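Local structure of lantibiotic dehydratase (Microbispora corallina, 5EHK) at residues P399-R404 and N616-C621; R404-Y409 and G656-R661. The protein probably dehydrates serine and threonine residues of the NAI-107 precursor peptide by tRNA-dependent glutamylation followed by glutamate elimination. All blocks are in the same frame, centred on the assembly; numbering follows the deposited sequence.

Contact 1. Residues P399-R404 and N616-C621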
# COMPACT_ATOMS: atom_id res chain seq x y z
N PRO A 399 -11.97 11.22 11.68
CA PRO A 399 -12.89 12.02 10.85
C PRO A 399 -13.46 11.21 9.70
O PRO A 399 -13.16 11.41 8.52
CB PRO A 399 -11.98 13.15 10.35
CG PRO A 399 -10.65 12.53 10.26
CD PRO A 399 -10.56 11.53 11.40
N ARG A 400 -14.32 10.28 10.07
CA ARG A 400 -14.78 9.22 9.19
C ARG A 400 -16.28 8.97 9.49
O ARG A 400 -16.72 9.18 10.61
CB ARG A 400 -13.94 7.97 9.50
CG ARG A 400 -14.16 6.82 8.57
CD ARG A 400 -13.72 5.51 9.18
NE ARG A 400 -12.48 5.61 9.94
CZ ARG A 400 -11.28 5.78 9.40
NH1 ARG A 400 -11.17 5.89 8.08
NH2 ARG A 400 -10.20 5.86 10.16
N ARG A 401 -17.07 8.55 8.50
CA ARG A 401 -18.42 8.03 8.80
C ARG A 401 -18.50 6.53 8.49
O ARG A 401 -18.05 6.07 7.44
CB ARG A 401 -19.51 8.82 8.07
CG ARG A 401 -19.89 10.13 8.79
CD ARG A 401 -19.99 11.35 7.84
NE ARG A 401 -18.72 11.54 7.15
CZ ARG A 401 -17.61 11.96 7.76
NH1 ARG A 401 -17.63 12.25 9.06
NH2 ARG A 401 -16.46 12.10 7.07
N GLY A 402 -19.04 5.75 9.41
CA GLY A 402 -19.12 4.32 9.19
C GLY A 402 -17.83 3.59 9.53
O GLY A 402 -16.83 4.22 9.80
N MET A 403 -17.88 2.27 9.54
CA MET A 403 -16.68 1.44 9.68
C MET A 403 -15.64 1.70 8.57
O MET A 403 -15.97 1.96 7.41
CB MET A 403 -17.08 -0.03 9.62
CG MET A 403 -17.97 -0.49 10.72
SD MET A 403 -17.09 -0.67 12.28
CE MET A 403 -16.43 -2.33 12.08
N ARG A 404 -14.36 1.59 8.94
CA ARG A 404 -13.26 1.71 8.00
C ARG A 404 -13.32 0.59 6.97
O ARG A 404 -12.94 0.79 5.82
CB ARG A 404 -11.92 1.69 8.74
CG ARG A 404 -10.78 2.09 7.85
CD ARG A 404 -9.44 2.02 8.54
NE ARG A 404 -8.34 2.32 7.62
CZ ARG A 404 -7.66 1.40 6.93
NH1 ARG A 404 -7.98 0.11 7.04
NH2 ARG A 404 -6.68 1.76 6.13
N ASN A 616 -24.60 7.28 -2.03
CA ASN A 616 -24.38 8.67 -2.41
C ASN A 616 -22.92 9.00 -2.14
O ASN A 616 -22.16 8.11 -1.77
CB ASN A 616 -25.34 9.64 -1.69
CG ASN A 616 -25.17 9.63 -0.17
OD1 ASN A 616 -24.09 9.38 0.38
ND2 ASN A 616 -26.28 9.85 0.52
N LEU A 617 -22.54 10.27 -2.28
CA LEU A 617 -21.13 10.62 -2.17
C LEU A 617 -20.53 10.27 -0.81
O LEU A 617 -19.33 10.02 -0.72
CB LEU A 617 -20.88 12.09 -2.50
CG LEU A 617 -20.99 12.33 -4.00
CD1 LEU A 617 -22.42 12.69 -4.40
CD2 LEU A 617 -20.03 13.41 -4.44
N GLU A 618 -21.36 10.20 0.21
CA GLU A 618 -20.89 10.01 1.58
C GLU A 618 -20.96 8.58 2.14
O GLU A 618 -20.03 8.14 2.81
CB GLU A 618 -21.66 10.96 2.49
CG GLU A 618 -21.88 10.45 3.92
CD GLU A 618 -22.64 11.47 4.77
OE1 GLU A 618 -21.97 12.35 5.38
OE2 GLU A 618 -23.90 11.40 4.81
N ARG A 619 -22.03 7.85 1.85
CA ARG A 619 -22.29 6.56 2.50
C ARG A 619 -22.89 5.52 1.55
O ARG A 619 -23.46 5.87 0.51
CB ARG A 619 -23.24 6.76 3.69
CG ARG A 619 -24.42 7.65 3.33
CD ARG A 619 -25.32 7.99 4.49
NE ARG A 619 -26.57 7.24 4.41
CZ ARG A 619 -27.72 7.73 3.98
NH1 ARG A 619 -27.80 9.00 3.62
NH2 ARG A 619 -28.80 6.96 3.93
N LEU A 620 -22.75 4.25 1.91
CA LEU A 620 -23.56 3.20 1.34
C LEU A 620 -24.83 3.21 2.13
O LEU A 620 -24.86 3.73 3.23
CB LEU A 620 -22.88 1.86 1.55
CG LEU A 620 -21.69 1.59 0.64
CD1 LEU A 620 -20.95 0.34 1.11
CD2 LEU A 620 -22.22 1.45 -0.77
N CYS A 621 -25.89 2.63 1.60
CA CYS A 621 -27.11 2.48 2.42
C CYS A 621 -28.02 1.34 2.05
O CYS A 621 -28.23 1.06 0.87
CB CYS A 621 -27.91 3.77 2.43
SG CYS A 621 -28.11 4.38 0.82
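R401 and E618 meet where the loop between helices 380-395 and 407-417 passes an Asx turn, in the tight connection from strand 611-615 to its antiparallel neighbour 620-624. Only these two side chains touch across the segments, and just 85 Å² is buried in all, so the evidence is for a thin surface contact rather than an interlocked one.

The ionic part is loose. R401 NE and E618 OE1 are 3.8 Å apart, a long salt bridge with no hydrogen bond across the segments, and the guanidinium and carboxylate planes are inclined by 41°. OE1 approaches the guanidinium obliquely. R401 CD is the atom closest to E618 OE1, at 3.3 Å. Bends at chi2 (135°) and chi3 (-58°) of the arginine fold its chain, whereas that of E618 runs straight beyond CG, and the two cross at about a right angle. The carboxylate has a stronger partner in R799, whose NE forms a salt bridge with OE2; R401 NH1 has a long, weak ion pair with D496. E618 thus has two arginines near its carboxylate, the stronger pairing being to R799.

Hydrogen bonds within 616-621 hold the turn that presents E618. Backbone N616 N donates to R619 O at 3.1 Å, and the amide oxygen of N616 takes two backbone N-H groups: E618 N at 2.9 Å and, more nearly straight, R619 N at 3.0 Å, reaching OD1 from opposite faces of the amide plane.

Contact 2. Residues R404-Y409 and G656-R661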
# COMPACT_ATOMS: atom_id res chain seq x y z
N ARG A 404 -14.36 1.59 8.94
CA ARG A 404 -13.26 1.71 8.00
C ARG A 404 -13.32 0.59 6.97
O ARG A 404 -12.94 0.79 5.82
CB ARG A 404 -11.92 1.69 8.74
CG ARG A 404 -10.78 2.09 7.85
CD ARG A 404 -9.44 2.02 8.54
NE ARG A 404 -8.34 2.32 7.62
CZ ARG A 404 -7.66 1.40 6.93
NH1 ARG A 404 -7.98 0.11 7.04
NH2 ARG A 404 -6.68 1.76 6.13
N ALA A 405 -13.79 -0.58 7.36
CA ALA A 405 -13.94 -1.72 6.44
C ALA A 405 -14.83 -1.54 5.19
O ALA A 405 -14.86 -2.42 4.34
CB ALA A 405 -14.39 -2.95 7.20
N LEU A 406 -15.57 -0.45 5.08
CA LEU A 406 -16.46 -0.29 3.95
C LEU A 406 -16.14 0.98 3.25
O LEU A 406 -16.94 1.44 2.44
CB LEU A 406 -17.93 -0.23 4.36
CG LEU A 406 -18.70 -1.41 4.97
CD1 LEU A 406 -20.19 -1.05 5.10
CD2 LEU A 406 -18.49 -2.71 4.19
N ARG A 407 -15.01 1.60 3.55
CA ARG A 407 -14.71 2.86 2.88
C ARG A 407 -14.26 2.67 1.42
O ARG A 407 -14.77 3.33 0.50
CB ARG A 407 -13.72 3.70 3.69
CG ARG A 407 -14.22 4.04 5.07
CD ARG A 407 -15.04 5.32 5.13
NE ARG A 407 -16.21 5.37 4.25
CZ ARG A 407 -17.32 4.64 4.39
NH1 ARG A 407 -17.43 3.72 5.35
NH2 ARG A 407 -18.33 4.80 3.53
N ARG A 408 -13.34 1.73 1.19
CA ARG A 408 -12.94 1.42 -0.18
C ARG A 408 -14.08 0.75 -0.96
O ARG A 408 -14.23 0.96 -2.16
CB ARG A 408 -11.67 0.57 -0.21
CG ARG A 408 -10.41 1.28 0.35
CD ARG A 408 -9.25 0.28 0.51
NE ARG A 408 -8.89 -0.24 -0.81
CZ ARG A 408 -8.14 0.42 -1.68
NH1 ARG A 408 -7.60 1.59 -1.35
NH2 ARG A 408 -7.90 -0.10 -2.88
N TYR A 409 -14.89 -0.06 -0.28
CA TYR A 409 -16.05 -0.71 -0.90
C TYR A 409 -17.05 0.32 -1.43
O TYR A 409 -17.54 0.22 -2.55
CB TYR A 409 -16.72 -1.58 0.15
CG TYR A 409 -17.55 -2.72 -0.39
CD1 TYR A 409 -16.95 -3.80 -0.99
CD2 TYR A 409 -18.92 -2.73 -0.23
CE1 TYR A 409 -17.70 -4.86 -1.46
CE2 TYR A 409 -19.67 -3.77 -0.67
CZ TYR A 409 -19.06 -4.84 -1.29
OH TYR A 409 -19.82 -5.90 -1.76
N GLY A 656 -25.50 -0.74 8.91
CA GLY A 656 -26.26 -0.08 9.94
C GLY A 656 -25.47 1.07 10.54
O GLY A 656 -26.07 2.06 10.95
N LEU A 657 -24.14 0.95 10.57
CA LEU A 657 -23.33 2.02 11.16
C LEU A 657 -22.87 3.08 10.15
O LEU A 657 -22.17 4.03 10.52
CB LEU A 657 -22.15 1.43 11.94
CG LEU A 657 -22.55 0.49 13.07
CD1 LEU A 657 -21.34 -0.24 13.62
CD2 LEU A 657 -23.32 1.24 14.21
N GLU A 658 -23.29 2.93 8.90
CA GLU A 658 -22.98 3.93 7.88
C GLU A 658 -23.57 5.29 8.28
O GLU A 658 -24.60 5.35 8.97
CB GLU A 658 -23.48 3.49 6.49
CG GLU A 658 -22.59 2.45 5.77
CD GLU A 658 -21.25 3.01 5.29
OE1 GLU A 658 -21.26 3.86 4.35
OE2 GLU A 658 -20.19 2.59 5.83
N GLY A 659 -22.90 6.35 7.89
CA GLY A 659 -23.37 7.69 8.15
C GLY A 659 -23.20 8.12 9.59
O GLY A 659 -23.55 9.24 9.95
N GLN A 660 -22.67 7.25 10.43
CA GLN A 660 -22.42 7.61 11.81
C GLN A 660 -20.92 7.69 12.13
O GLN A 660 -20.17 6.74 11.88
CB GLN A 660 -23.07 6.59 12.72
CG GLN A 660 -24.52 6.27 12.41
CD GLN A 660 -25.09 5.30 13.42
OE1 GLN A 660 -25.07 5.58 14.60
NE2 GLN A 660 -25.48 4.12 12.98
N ARG A 661 -20.48 8.80 12.72
CA ARG A 661 -19.11 8.88 13.22
C ARG A 661 -18.92 8.07 14.52
O ARG A 661 -19.58 8.32 15.51
CB ARG A 661 -18.71 10.33 13.40
CG ARG A 661 -17.35 10.51 14.03
CD ARG A 661 -16.87 11.93 13.88
NE ARG A 661 -15.47 12.06 14.27
CZ ARG A 661 -14.71 13.12 14.02
NH1 ARG A 661 -15.20 14.19 13.37
NH2 ARG A 661 -13.45 13.11 14.43
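R407 sets the end of its guanidinium against the carboxylate of E658, two nitrogens to two oxygens in a bidentate, end-on salt bridge. NH1 donates to E658 OE2 over 3.0 Å at 164°, and NH2 donates to OE1 over 3.2 Å at 155°. Both oxygens use their syn lone pairs, and the planes of the two groups differ by 20°, so the pair is close to the flat fork expected of this geometry. The fit is slightly twisted: OE2 lies near the guanidinium plane, while OE1 is tilted further from it.

The two side chains come from opposite directions. R407, in the first turn of helix 407-417, bends at chi2 and chi3, which brings its guanidinium to E658; E658 bends at chi2 to meet it. E658 occupies the second position of a type II beta turn, L657 to Q660, which follows helix 647-656 and is closed by Q660 N to L657 O at 3.3 Å. At the third position, G659 has the positive phi that favours glycine.

L406, at the N-cap position of helix 407-417, adds an apolar flank: its CD1 lies 3.7 Å from E658 OE2, and its side chain also touches L651 and E654 of helix 647-656.

R407 NH1 also donates to M403 O. Two bonds from R407 and one from the backbone N of L620 grip the buried carboxylate, so its negative charge is probably offset by R407 and its rotation fixed.

The two contacts belong to one junction within the lantibiotic dehydratase N-terminal family region: their centres are 4 Å apart, they share R404, and their segments alternate along the chain. Two probable hydrogen bonds join them directly, one from a backbone N to a side-chain oxygen and one between backbones. The first, L620 N to E658 OE1 at 2.9 Å, ties the start of strand 620-624 to the turn 657-660. The second, G402 N to Q660 O at 2.9 Å, fastens the loop before helix 407-417 to that same turn. The surface ion pair of contact 1 thus borders the buried salt bridge of contact 2, with the turn touching both segments of contact 1.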